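Local atomic coordinates of odorant-binding protein 47 (Anopheles gambiae, PDB entry 3PM2), a protein that binds small hydrophobic odorants such as indole, menthol and 1-dodecanol, and is thought to carry them through the fluid around olfactory dendrites. Residues C59-S63 with T64-S68; P122-E125 with G126-I129; K42-M45 with A46-G49; T32-S35 with K36-Q40; L153-N157 with D158-K162. One frame throughout, in Å; residues are numbered along the deposited sequence.

Contact 1: residues C59-S63 with T64-S68; sequences CVMNS and TSLYS
Leu66 N donates to Met61 O at 2.9 Å in a nearly straight bond (168°), and Ser65 N reaches Asn62 O at 3.2 Å; together these backbone bonds end helix 55-63. The nested pair, with Ser65 at positive phi in the C-prime position, is a Schellman motif. Met61 O also accepts from Thr64 N, which comes from the opposite face of the carbonyl plane to Leu66 N, so two N-H groups grip this one oxygen.

Hydroxyl groups add a second layer of polar contacts. Ser63 OG turns back and donates to Val60 O at 2.8 Å. With chi1 at 47°, Thr64 OG1 points back at the last turn, 3.1 Å from both Val60 O and Met61 O; its single proton can serve either.

Side-chain packing follows the same turn. Met61 bends at chi2, and its SD packs against Leu66 CD1 at 3.9 Å, while Met61 CB meets Tyr67 CB. A polar group meets a ring edge where Asn62 runs alongside Tyr67 in the same direction: OD1 lies in the ring plane, 3.5 Å from CD2.

Around the contact, the Cys59-Cys33 disulfide ties this helix to helix 27-44. Leu66 packs on Ala76 and Leu77 of helix 74-85, and Tyr67, in strand 67-68, rests against Ile133 and Ser134 of helix 133-147.

Contact 2: residues P122-E125 with G126-I129; sequences PAFE and GEQI
Glu127 OE1 has two partners: Ala123 N donates to it at 2.7 Å, nearly in line with the C-O bond and almost straight at hydrogen (168°), and Arg52 forms a salt bridge with the same oxygen. The other carboxylate oxygen, OE2, accepts from Gln44 NE2. Bonds to both oxygens therefore fix the rotation of this buried carboxylate, and the arginine probably helps to keep it ionised. Glu127 reaches back to Ala123 because its chain is extended, CG lying anti to the backbone N (chi1 -177°) and CD continuing straight on.

Between these residues the chain reverses in a type II beta turn from Phe124 to Glu127, closed by Glu127 N to Phe124 O at 3.2 Å. Gly126 occupies its third position with positive phi. The turn brings the Phe124 ring over the stem of the glutamate: Glu127 CB sits above the ring centre, 3.6 Å from the centroid, in a CH-pi contact. Further out, the carboxylate plane lies only 12° from that of the ring, and Glu127 CD is 3.7 Å from Phe124 CE2.

Pro122 packs along the returning limb of the loop. Its CB and CG each lie 3.5 Å from Glu127 O, while CD meets Ile129 CG1 at 4.1 Å. Arg43 of helix 27-44 makes a cation-pi contact with Phe124.

Contact 3: residues K42-M45 with A46-G49; sequences KRQM and AMEG
Two backbone bonds carry the chain from Arg43 and Gln44 into the loop. Ala46 N donates to Arg43 O at 3.1 Å, with an angle of 153° at hydrogen. The next bond, from Met47 N to Gln44 O, is weak, at 3.4 Å and 138°. Each spans three residues, not the four of a regular alpha-helix, and the second closes a type I beta turn from Gln44 to Met47. Helix 27-44 thus gives way to the loop leading toward helix 55-63.

Packing is supplied chiefly by Met47, which folds back over the turn. Its CG stands anti to the carbonyl carbon (chi1 -67°), 3.6 Å from Arg43 O, and the extended chi2 then carries SD to 3.8 Å from Gln44 CA. The bend at chi3 turns only CE, toward Ala123. Ala46 CB touches Arg43 O as well, also at 3.6 Å. Met47 continues outward to Arg52.

Partners outside the turn tie it to other loops and to both chain ends. The buried Gln44 spends its NE2 on Glu127. Met45 O accepts from Asn3 near the N-terminus, while the Met45 side chain packs on Leu6 and on Leu173 at the C-terminus.

Contact 4: residues T32-S35 with K36-Q40; sequences TCHS and KWIGQ
Ile38 N donates to His34 O at 2.8 Å, in the shortest of the backbone bonds joining 32-35 to 36-40. The two preceding rungs are Trp37 N to Cys33 O at 3.1 Å and Lys36 N to Thr32 O at 3.2 Å. The ladder then breaks: a water takes the place of the direct bond between Ser35 and Gly39, giving a proton to Ser35 O and accepting one from Gly39 N, with both distances 2.9 Å. This insertion accompanies a kink in the helix.

Outside the backbone, His34 and Ile38 pack one turn apart. With CG anti to the backbone N, chi1 of 171° puts the imidazole where one face receives Ile38 CB, offset toward the rim, 3.9 Å from the ring centroid and 16° off its normal, in a CH-pi contact. Ile38 CG1 comes closer to the rim, 3.5 Å from His34 CE1. A hydrogen bond from ND1 to the C-terminal carboxylate of Leu173 fixes the turn of the ring, and Ile38 also touches Leu173.

Between neighbours within 36-40, Lys36 CG lies toward the rim of one face of the Trp37 indole. Trp37 itself packs against Cys55, Val56 and Cys59 of helix 55-63. The arrangement is that of a water-inserted kink in an alpha-helix, within the disulfide-linked helical fold of the odorant-binding proteins.

Contact 5: residues L153-N157 with D158-K162; sequences LFTVN and DDCNK
With chi1 at 66° and chi2 near zero, Asn157 holds its amide over the first turn of helix 158-167 and aims OD1 at Cys160 N. The resulting bond is 3.0 Å long with 153° at hydrogen, which makes Asn157 the N-cap and satisfies an amide that has no earlier helical carbonyl to meet. The backbone of Asn157 starts the helical ladder as well: its O accepts from Asn161 N at 3.0 Å. One residue thus serves two N-H groups of the first turn, one through its side chain and the other through its backbone.

Cys160 is the side chain on which the approaching loop closes. Its CB lies 3.2 Å from Thr155 O, and its SG is 3.2 Å from Asn157 OD1, while Thr155 CB passes 3.9 Å from the sulfur. Next to Thr155 O comes Phe154, whose CE2 packs against Cys160 CB at 3.8 Å; Cys160 O lies in the plane of this ring, at its edge, 3.8 Å from CZ.

The loop and the helix start are fastened to the N-terminal part of the chain: Cys160 forms a disulfide with Cys18, Thr155 OG1 bonds to Glu17 O, and the Thr155 backbone bonds to Cys18. Phe154 meets Phe146 edge-to-face, which joins the loop to helix 133-147 just before helix 158-167 begins.

In the fold
Contacts 3 and 4 share helix 27-44, one at its C-terminal end and the other at a kink within it; contact 4 is disulfide-linked to contact 1 on helix 55-63. Contact 1 is partly buried and adds apolar packing to its backbone bonds, whereas the other four lie at the surface. The loop of contact 2, held mainly by a carboxylate, touches both contact 3, through a hydrogen bond and aromatic packing, and contact 4, where Gln128 N meets Gln40 OE1. Contact 5 stands apart, its centre 38 Å from that of contact 2. Helix ends are handled differently: a Schellman motif in contact 1, a type I turn in contact 3, and an asparagine N-cap in contact 5.

Contact 1: residues C59-S63 with T64-S68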
loop_
_atom_site.group_PDB
_atom_site.type_symbol
_atom_site.label_atom_id
_atom_site.label_comp_id
_atom_site.label_asym_id
_atom_site.label_seq_id
_atom_site.Cartn_x
_atom_site.Cartn_y
_atom_site.Cartn_z
ATOM N N CYS A 59 9.046 4.543 4.321
ATOM C CA CYS A 59 10.092 3.696 4.905
ATOM C C CYS A 59 10.392 2.505 3.960
ATOM O O CYS A 59 11.566 2.223 3.674
ATOM C CB CYS A 59 9.666 3.226 6.298
ATOM S SG CYS A 59 10.819 2.068 7.086
ATOM N N VAL A 60 9.316 1.826 3.456
ATOM C CA VAL A 60 9.404 0.699 2.541
ATOM C C VAL A 60 10.086 1.161 1.253
ATOM O O VAL A 60 10.980 0.485 0.753
ATOM C CB VAL A 60 8.013 0.075 2.250
ATOM C CG1 VAL A 60 8.084 -0.892 1.072
ATOM C CG2 VAL A 60 7.441 -0.637 3.482
ATOM N N MET A 61 9.670 2.299 0.731
ATOM C CA MET A 61 10.233 2.838 -0.524
ATOM C C MET A 61 11.693 3.218 -0.360
ATOM O O MET A 61 12.502 2.899 -1.227
ATOM C CB MET A 61 9.381 3.981 -1.064
ATOM C CG MET A 61 7.975 3.541 -1.485
ATOM S SD MET A 61 7.991 2.456 -2.914
ATOM C CE MET A 61 6.258 2.520 -3.408
ATOM N N ASN A 62 12.047 3.783 0.806
ATOM C CA ASN A 62 13.446 4.109 1.128
ATOM C C ASN A 62 14.274 2.828 1.291
ATOM O O ASN A 62 15.447 2.811 0.885
ATOM C CB ASN A 62 13.550 5.008 2.378
ATOM C CG ASN A 62 13.285 6.486 2.111
ATOM O OD1 ASN A 62 13.568 7.020 1.029
ATOM N ND2 ASN A 62 12.816 7.204 3.121
ATOM N N SER A 63 13.670 1.734 1.827
ATOM C CA SER A 63 14.427 0.484 2.006
ATOM C C SER A 63 14.865 -0.115 0.665
ATOM O O SER A 63 15.835 -0.855 0.625
ATOM C CB SER A 63 13.643 -0.539 2.832
ATOM O OG SER A 63 12.701 -1.256 2.050
ATOM N N THR A 64 14.150 0.221 -0.424
ATOM C CA THR A 64 14.413 -0.277 -1.784
ATOM C C THR A 64 14.944 0.801 -2.731
ATOM O O THR A 64 14.969 0.567 -3.941
ATOM C CB THR A 64 13.131 -0.899 -2.345
ATOM O OG1 THR A 64 12.042 0.002 -2.104
ATOM C CG2 THR A 64 12.831 -2.246 -1.738
ATOM N N SER A 65 15.356 1.980 -2.192
ATOM C CA SER A 65 15.869 3.156 -2.942
ATOM C C SER A 65 14.920 3.605 -4.079
ATOM O O SER A 65 15.367 4.060 -5.144
ATOM C CB SER A 65 17.287 2.904 -3.464
ATOM O OG SER A 65 18.191 2.663 -2.397
ATOM N N LEU A 66 13.604 3.502 -3.839
ATOM C CA LEU A 66 12.630 3.866 -4.875
ATOM C C LEU A 66 12.106 5.256 -4.711
ATOM O O LEU A 66 11.511 5.776 -5.649
ATOM C CB LEU A 66 11.446 2.889 -4.894
ATOM C CG LEU A 66 11.763 1.422 -5.195
ATOM C CD1 LEU A 66 10.498 0.621 -5.197
ATOM C CD2 LEU A 66 12.413 1.266 -6.563
ATOM N N TYR A 67 12.292 5.851 -3.532
ATOM C CA TYR A 67 11.766 7.182 -3.244
ATOM C C TYR A 67 12.840 8.267 -3.313
ATOM O O TYR A 67 13.904 8.085 -2.758
ATOM C CB TYR A 67 11.050 7.208 -1.876
ATOM C CG TYR A 67 10.632 8.604 -1.465
ATOM C CD1 TYR A 67 9.589 9.258 -2.116
ATOM C CD2 TYR A 67 11.362 9.321 -0.515
ATOM C CE1 TYR A 67 9.253 10.578 -1.796
ATOM C CE2 TYR A 67 11.015 10.629 -0.166
ATOM C CZ TYR A 67 9.965 11.255 -0.815
ATOM O OH TYR A 67 9.646 12.553 -0.520
ATOM N N SER A 68 12.518 9.435 -3.921
ATOM C CA SER A 68 13.416 10.597 -3.954
ATOM C C SER A 68 12.638 11.894 -4.127
ATOM O O SER A 68 11.982 12.060 -5.146
ATOM C CB SER A 68 14.452 10.445 -5.063
ATOM O OG SER A 68 15.410 11.487 -4.957
#

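Contact 2: residues P122-E125 with G126-I129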
loop_
_atom_site.group_PDB
_atom_site.type_symbol
_atom_site.label_atom_id
_atom_site.label_comp_id
_atom_site.label_asym_id
_atom_site.label_seq_id
_atom_site.Cartn_x
_atom_site.Cartn_y
_atom_site.Cartn_z
ATOM N N PRO A 122 3.300 19.381 11.264
ATOM C CA PRO A 122 2.896 18.445 12.332
ATOM C C PRO A 122 1.706 18.942 13.159
ATOM O O PRO A 122 1.724 20.078 13.617
ATOM C CB PRO A 122 4.175 18.308 13.162
ATOM C CG PRO A 122 5.269 18.554 12.194
ATOM C CD PRO A 122 4.753 19.657 11.330
ATOM N N ALA A 123 0.625 18.145 13.248
ATOM C CA ALA A 123 -0.585 18.563 13.986
ATOM C C ALA A 123 -0.708 17.960 15.379
ATOM O O ALA A 123 -1.639 18.284 16.116
ATOM C CB ALA A 123 -1.838 18.318 13.159
ATOM N N PHE A 124 0.230 17.088 15.732
ATOM C CA PHE A 124 0.385 16.643 17.112
ATOM C C PHE A 124 1.845 16.342 17.433
ATOM O O PHE A 124 2.696 16.330 16.545
ATOM C CB PHE A 124 -0.479 15.409 17.377
ATOM C CG PHE A 124 -0.060 14.198 16.594
ATOM C CD1 PHE A 124 0.989 13.404 17.028
ATOM C CD2 PHE A 124 -0.713 13.852 15.424
ATOM C CE1 PHE A 124 1.377 12.288 16.310
ATOM C CE2 PHE A 124 -0.331 12.738 14.701
ATOM C CZ PHE A 124 0.716 11.955 15.145
ATOM N N GLU A 125 2.126 16.098 18.709
ATOM C CA GLU A 125 3.500 16.081 19.200
ATOM C C GLU A 125 4.270 14.889 18.643
ATOM O O GLU A 125 3.889 13.738 18.853
ATOM C CB GLU A 125 3.521 16.053 20.730
ATOM C CG GLU A 125 3.708 17.417 21.373
ATOM C CD GLU A 125 4.788 18.238 20.696
ATOM O OE1 GLU A 125 4.458 19.292 20.113
ATOM O OE2 GLU A 125 5.967 17.828 20.746
ATOM N N GLY A 126 5.356 15.173 17.932
ATOM C CA GLY A 126 6.198 14.127 17.370
ATOM C C GLY A 126 5.709 13.546 16.054
ATOM O O GLY A 126 6.193 12.497 15.626
ATOM N N GLU A 127 4.729 14.188 15.416
ATOM C CA GLU A 127 4.251 13.700 14.117
ATOM C C GLU A 127 5.308 13.998 13.065
ATOM O O GLU A 127 5.677 15.153 12.889
ATOM C CB GLU A 127 2.949 14.387 13.709
ATOM C CG GLU A 127 2.405 13.837 12.388
ATOM C CD GLU A 127 1.191 14.545 11.836
ATOM O OE1 GLU A 127 0.881 15.656 12.315
ATOM O OE2 GLU A 127 0.546 13.986 10.923
ATOM N N GLN A 128 5.759 12.980 12.349
ATOM C CA GLN A 128 6.713 13.165 11.254
ATOM C C GLN A 128 5.934 13.219 9.936
ATOM O O GLN A 128 5.161 12.298 9.639
ATOM C CB GLN A 128 7.747 12.039 11.235
ATOM C CG GLN A 128 8.522 11.950 9.919
ATOM C CD GLN A 128 9.985 11.645 10.065
ATOM O OE1 GLN A 128 10.629 11.946 11.089
ATOM N NE2 GLN A 128 10.541 11.049 9.011
ATOM N N ILE A 129 6.131 14.291 9.154
ATOM C CA ILE A 129 5.432 14.430 7.883
ATOM C C ILE A 129 6.200 13.700 6.787
ATOM O O ILE A 129 7.385 13.931 6.625
ATOM C CB ILE A 129 5.168 15.931 7.536
ATOM C CG1 ILE A 129 4.259 16.608 8.610
ATOM C CG2 ILE A 129 4.608 16.117 6.119
ATOM C CD1 ILE A 129 2.823 16.008 8.807
#

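Contact 3: residues K42-M45 with A46-G49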
loop_
_atom_site.group_PDB
_atom_site.type_symbol
_atom_site.label_atom_id
_atom_site.label_comp_id
_atom_site.label_asym_id
_atom_site.label_seq_id
_atom_site.Cartn_x
_atom_site.Cartn_y
_atom_site.Cartn_z
ATOM N N LYS A 42 -1.745 5.258 12.435
ATOM C CA LYS A 42 -3.095 5.090 13.024
ATOM C C LYS A 42 -3.605 6.431 13.516
ATOM O O LYS A 42 -4.772 6.746 13.285
ATOM C CB LYS A 42 -3.082 4.035 14.132
ATOM C CG LYS A 42 -2.926 2.628 13.551
ATOM C CD LYS A 42 -3.007 1.557 14.599
ATOM C CE LYS A 42 -3.424 0.258 13.970
ATOM N NZ LYS A 42 -3.355 -0.862 14.954
ATOM N N ARG A 43 -2.735 7.259 14.138
ATOM C CA ARG A 43 -3.150 8.590 14.587
ATOM C C ARG A 43 -3.598 9.430 13.392
ATOM O O ARG A 43 -4.604 10.144 13.469
ATOM C CB ARG A 43 -2.011 9.312 15.328
ATOM C CG ARG A 43 -1.833 8.822 16.756
ATOM C CD ARG A 43 -1.110 9.835 17.624
ATOM N NE ARG A 43 -1.935 11.002 17.956
ATOM C CZ ARG A 43 -1.601 11.903 18.871
ATOM N NH1 ARG A 43 -0.460 11.785 19.547
ATOM N NH2 ARG A 43 -2.401 12.924 19.125
ATOM N N GLN A 44 -2.841 9.354 12.288
ATOM C CA GLN A 44 -3.162 10.116 11.063
ATOM C C GLN A 44 -4.476 9.672 10.403
ATOM O O GLN A 44 -5.079 10.473 9.691
ATOM C CB GLN A 44 -2.009 10.094 10.072
ATOM C CG GLN A 44 -0.735 10.803 10.583
ATOM C CD GLN A 44 0.393 10.591 9.612
ATOM O OE1 GLN A 44 0.540 9.514 9.016
ATOM N NE2 GLN A 44 1.182 11.634 9.389
ATOM N N MET A 45 -4.948 8.440 10.654
ATOM C CA MET A 45 -6.258 8.014 10.132
ATOM C C MET A 45 -7.417 8.757 10.802
ATOM O O MET A 45 -8.538 8.694 10.298
ATOM C CB MET A 45 -6.506 6.532 10.424
ATOM C CG MET A 45 -5.772 5.632 9.555
ATOM S SD MET A 45 -6.150 3.983 10.178
ATOM C CE MET A 45 -4.596 3.275 9.870
ATOM N N ALA A 46 -7.179 9.362 11.984
ATOM C CA ALA A 46 -8.193 10.056 12.779
ATOM C C ALA A 46 -8.026 11.568 12.667
ATOM O O ALA A 46 -8.352 12.310 13.607
ATOM C CB ALA A 46 -8.083 9.613 14.245
ATOM N N MET A 47 -7.516 12.034 11.521
ATOM C CA MET A 47 -7.317 13.467 11.303
ATOM C C MET A 47 -8.028 13.892 10.041
ATOM O O MET A 47 -7.951 13.210 9.025
ATOM C CB MET A 47 -5.841 13.844 11.280
ATOM C CG MET A 47 -5.172 13.651 12.640
ATOM S SD MET A 47 -3.395 13.616 12.499
ATOM C CE MET A 47 -3.108 15.304 12.311
ATOM N N GLU A 48 -8.774 14.977 10.126
ATOM C CA GLU A 48 -9.545 15.458 8.985
ATOM C C GLU A 48 -8.665 16.248 8.027
ATOM O O GLU A 48 -7.509 16.535 8.341
ATOM C CB GLU A 48 -10.725 16.313 9.448
ATOM C CG GLU A 48 -10.344 17.667 10.005
ATOM C CD GLU A 48 -11.492 18.482 10.564
ATOM O OE1 GLU A 48 -12.661 18.044 10.464
ATOM O OE2 GLU A 48 -11.210 19.560 11.128
ATOM N N GLY A 49 -9.243 16.622 6.886
ATOM C CA GLY A 49 -8.555 17.434 5.893
ATOM C C GLY A 49 -7.776 16.632 4.876
ATOM O O GLY A 49 -8.120 15.499 4.545
#

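Contact 4: residues T32-S35 with K36-Q40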
loop_
_atom_site.group_PDB
_atom_site.type_symbol
_atom_site.label_atom_id
_atom_site.label_comp_id
_atom_site.label_asym_id
_atom_site.label_seq_id
_atom_site.Cartn_x
_atom_site.Cartn_y
_atom_site.Cartn_z
ATOM N N THR A 32 9.732 -4.162 9.814
ATOM C CA THR A 32 10.592 -3.140 10.415
ATOM C C THR A 32 9.919 -1.763 10.229
ATOM O O THR A 32 9.832 -0.978 11.178
ATOM C CB THR A 32 11.977 -3.195 9.750
ATOM O OG1 THR A 32 12.539 -4.485 9.969
ATOM C CG2 THR A 32 12.926 -2.124 10.266
ATOM N N CYS A 33 9.470 -1.464 8.998
ATOM C CA CYS A 33 8.798 -0.196 8.682
ATOM C C CYS A 33 7.466 -0.053 9.386
ATOM O O CYS A 33 7.147 1.036 9.884
ATOM C CB CYS A 33 8.660 -0.054 7.174
ATOM S SG CYS A 33 10.251 0.206 6.356
ATOM N N HIS A 34 6.696 -1.144 9.424
ATOM C CA HIS A 34 5.403 -1.180 10.111
ATOM C C HIS A 34 5.605 -0.867 11.602
ATOM O O HIS A 34 4.945 0.018 12.135
ATOM C CB HIS A 34 4.734 -2.573 9.936
ATOM C CG HIS A 34 3.516 -2.747 10.791
ATOM N ND1 HIS A 34 2.247 -2.459 10.314
ATOM C CD2 HIS A 34 3.416 -3.141 12.081
ATOM C CE1 HIS A 34 1.426 -2.683 11.325
ATOM N NE2 HIS A 34 2.083 -3.093 12.409
ATOM N N SER A 35 6.510 -1.601 12.285
ATOM C CA SER A 35 6.764 -1.376 13.715
ATOM C C SER A 35 7.155 0.104 14.018
ATOM O O SER A 35 6.650 0.718 14.965
ATOM C CB SER A 35 7.844 -2.348 14.201
ATOM O OG SER A 35 8.125 -2.175 15.583
ATOM N N LYS A 36 8.027 0.676 13.173
ATOM C CA LYS A 36 8.521 2.046 13.357
ATOM C C LYS A 36 7.433 3.119 13.258
ATOM O O LYS A 36 7.436 4.052 14.074
ATOM C CB LYS A 36 9.607 2.333 12.307
ATOM C CG LYS A 36 10.444 3.559 12.618
ATOM C CD LYS A 36 11.510 3.736 11.560
ATOM C CE LYS A 36 12.368 4.945 11.816
ATOM N NZ LYS A 36 13.084 5.360 10.578
ATOM N N TRP A 37 6.524 2.983 12.271
ATOM C CA TRP A 37 5.543 4.011 11.918
ATOM C C TRP A 37 4.071 3.727 12.094
ATOM O O TRP A 37 3.276 4.656 11.912
ATOM C CB TRP A 37 5.796 4.476 10.480
ATOM C CG TRP A 37 7.162 5.055 10.244
ATOM C CD1 TRP A 37 8.176 4.501 9.522
ATOM C CD2 TRP A 37 7.662 6.293 10.753
ATOM N NE1 TRP A 37 9.261 5.344 9.508
ATOM C CE2 TRP A 37 8.957 6.470 10.224
ATOM C CE3 TRP A 37 7.101 7.318 11.535
ATOM C CZ2 TRP A 37 9.727 7.603 10.501
ATOM C CZ3 TRP A 37 7.875 8.426 11.831
ATOM C CH2 TRP A 37 9.165 8.567 11.304
ATOM N N ILE A 38 3.670 2.496 12.457
ATOM C CA ILE A 38 2.223 2.213 12.603
ATOM C C ILE A 38 1.489 3.123 13.614
ATOM O O ILE A 38 0.352 3.506 13.372
ATOM C CB ILE A 38 1.919 0.697 12.818
ATOM C CG1 ILE A 38 0.407 0.373 12.642
ATOM C CG2 ILE A 38 2.463 0.198 14.168
ATOM C CD1 ILE A 38 -0.157 0.626 11.256
ATOM N N GLY A 39 2.177 3.472 14.694
ATOM C CA GLY A 39 1.657 4.298 15.776
ATOM C C GLY A 39 1.135 5.619 15.251
ATOM O O GLY A 39 -0.051 5.942 15.393
ATOM N N GLN A 40 2.005 6.353 14.578
ATOM C CA GLN A 40 1.603 7.626 14.011
ATOM C C GLN A 40 0.686 7.429 12.807
ATOM O O GLN A 40 -0.166 8.280 12.581
ATOM C CB GLN A 40 2.786 8.581 13.766
ATOM C CG GLN A 40 3.647 8.301 12.544
ATOM C CD GLN A 40 4.199 9.609 11.993
ATOM O OE1 GLN A 40 4.747 10.455 12.737
ATOM N NE2 GLN A 40 4.092 9.804 10.673
HETATM O O HOH W 1 4.811 2.783 15.658
#

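Contact 5: residues L153-N157 with D158-K162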
loop_
_atom_site.group_PDB
_atom_site.type_symbol
_atom_site.label_atom_id
_atom_site.label_comp_id
_atom_site.label_asym_id
_atom_site.label_seq_id
_atom_site.Cartn_x
_atom_site.Cartn_y
_atom_site.Cartn_z
ATOM N N LEU A 153 -6.741 -19.220 -7.432
ATOM C CA LEU A 153 -5.636 -18.933 -6.509
ATOM C C LEU A 153 -6.097 -18.268 -5.223
ATOM O O LEU A 153 -5.267 -17.921 -4.382
ATOM C CB LEU A 153 -4.561 -18.061 -7.219
ATOM C CG LEU A 153 -3.868 -18.737 -8.410
ATOM C CD1 LEU A 153 -3.101 -17.738 -9.227
ATOM C CD2 LEU A 153 -2.961 -19.876 -7.950
ATOM N N PHE A 154 -7.414 -18.095 -5.070
ATOM C CA PHE A 154 -8.003 -17.400 -3.933
ATOM C C PHE A 154 -8.724 -18.379 -3.045
ATOM O O PHE A 154 -9.525 -19.183 -3.532
ATOM C CB PHE A 154 -8.971 -16.300 -4.415
ATOM C CG PHE A 154 -9.338 -15.278 -3.357
ATOM C CD1 PHE A 154 -8.601 -14.109 -3.210
ATOM C CD2 PHE A 154 -10.448 -15.466 -2.540
ATOM C CE1 PHE A 154 -8.943 -13.167 -2.230
ATOM C CE2 PHE A 154 -10.801 -14.513 -1.573
ATOM C CZ PHE A 154 -10.039 -13.378 -1.420
ATOM N N THR A 155 -8.505 -18.267 -1.731
ATOM C CA THR A 155 -9.164 -19.166 -0.770
ATOM C C THR A 155 -10.607 -18.660 -0.591
ATOM O O THR A 155 -10.808 -17.560 -0.078
ATOM C CB THR A 155 -8.363 -19.198 0.547
ATOM O OG1 THR A 155 -7.009 -19.571 0.280
ATOM C CG2 THR A 155 -8.956 -20.137 1.576
ATOM N N VAL A 156 -11.591 -19.441 -1.059
ATOM C CA VAL A 156 -13.000 -19.063 -1.006
ATOM C C VAL A 156 -13.630 -19.504 0.307
ATOM O O VAL A 156 -14.174 -20.600 0.410
ATOM C CB VAL A 156 -13.777 -19.513 -2.276
ATOM C CG1 VAL A 156 -15.237 -19.060 -2.243
ATOM C CG2 VAL A 156 -13.086 -19.011 -3.546
ATOM N N ASN A 157 -13.514 -18.642 1.345
ATOM C CA ASN A 157 -14.126 -18.884 2.654
ATOM C C ASN A 157 -14.610 -17.560 3.246
ATOM O O ASN A 157 -14.302 -16.502 2.697
ATOM C CB ASN A 157 -13.204 -19.680 3.611
ATOM C CG ASN A 157 -11.933 -19.015 4.067
ATOM O OD1 ASN A 157 -11.688 -17.851 3.815
ATOM N ND2 ASN A 157 -11.125 -19.727 4.828
ATOM N N ASP A 158 -15.396 -17.622 4.329
ATOM C CA ASP A 158 -15.957 -16.453 5.011
ATOM C C ASP A 158 -14.932 -15.441 5.448
ATOM O O ASP A 158 -15.171 -14.235 5.297
ATOM C CB ASP A 158 -16.805 -16.890 6.231
ATOM C CG ASP A 158 -18.139 -17.517 5.875
ATOM O OD1 ASP A 158 -18.519 -17.468 4.684
ATOM O OD2 ASP A 158 -18.811 -18.051 6.791
ATOM N N ASP A 159 -13.809 -15.906 6.020
ATOM C CA ASP A 159 -12.771 -15.006 6.512
ATOM C C ASP A 159 -12.079 -14.239 5.395
ATOM O O ASP A 159 -11.790 -13.045 5.551
ATOM C CB ASP A 159 -11.769 -15.766 7.367
ATOM C CG ASP A 159 -12.262 -16.071 8.767
ATOM O OD1 ASP A 159 -13.447 -15.772 9.068
ATOM O OD2 ASP A 159 -11.479 -16.619 9.551
ATOM N N CYS A 160 -11.844 -14.916 4.262
ATOM C CA CYS A 160 -11.239 -14.258 3.107
ATOM C C CYS A 160 -12.240 -13.357 2.409
ATOM O O CYS A 160 -11.821 -12.381 1.819
ATOM C CB CYS A 160 -10.610 -15.275 2.159
ATOM S SG CYS A 160 -9.146 -16.096 2.849
ATOM N N ASN A 161 -13.565 -13.651 2.497
ATOM C CA ASN A 161 -14.603 -12.744 1.965
ATOM C C ASN A 161 -14.532 -11.434 2.785
ATOM O O ASN A 161 -14.619 -10.349 2.207
ATOM C CB ASN A 161 -16.025 -13.324 2.058
ATOM C CG ASN A 161 -17.056 -12.421 1.414
ATOM O OD1 ASN A 161 -16.885 -11.919 0.300
ATOM N ND2 ASN A 161 -18.110 -12.122 2.120
ATOM N N LYS A 162 -14.362 -11.553 4.123
ATOM C CA LYS A 162 -14.242 -10.379 5.024
ATOM C C LYS A 162 -12.999 -9.546 4.681
ATOM O O LYS A 162 -13.065 -8.311 4.629
ATOM C CB LYS A 162 -14.239 -10.814 6.488
ATOM C CG LYS A 162 -15.613 -11.308 6.962
ATOM C CD LYS A 162 -15.552 -11.818 8.381
ATOM C CE LYS A 162 -16.796 -12.595 8.740
ATOM N NZ LYS A 162 -16.641 -13.284 10.046
#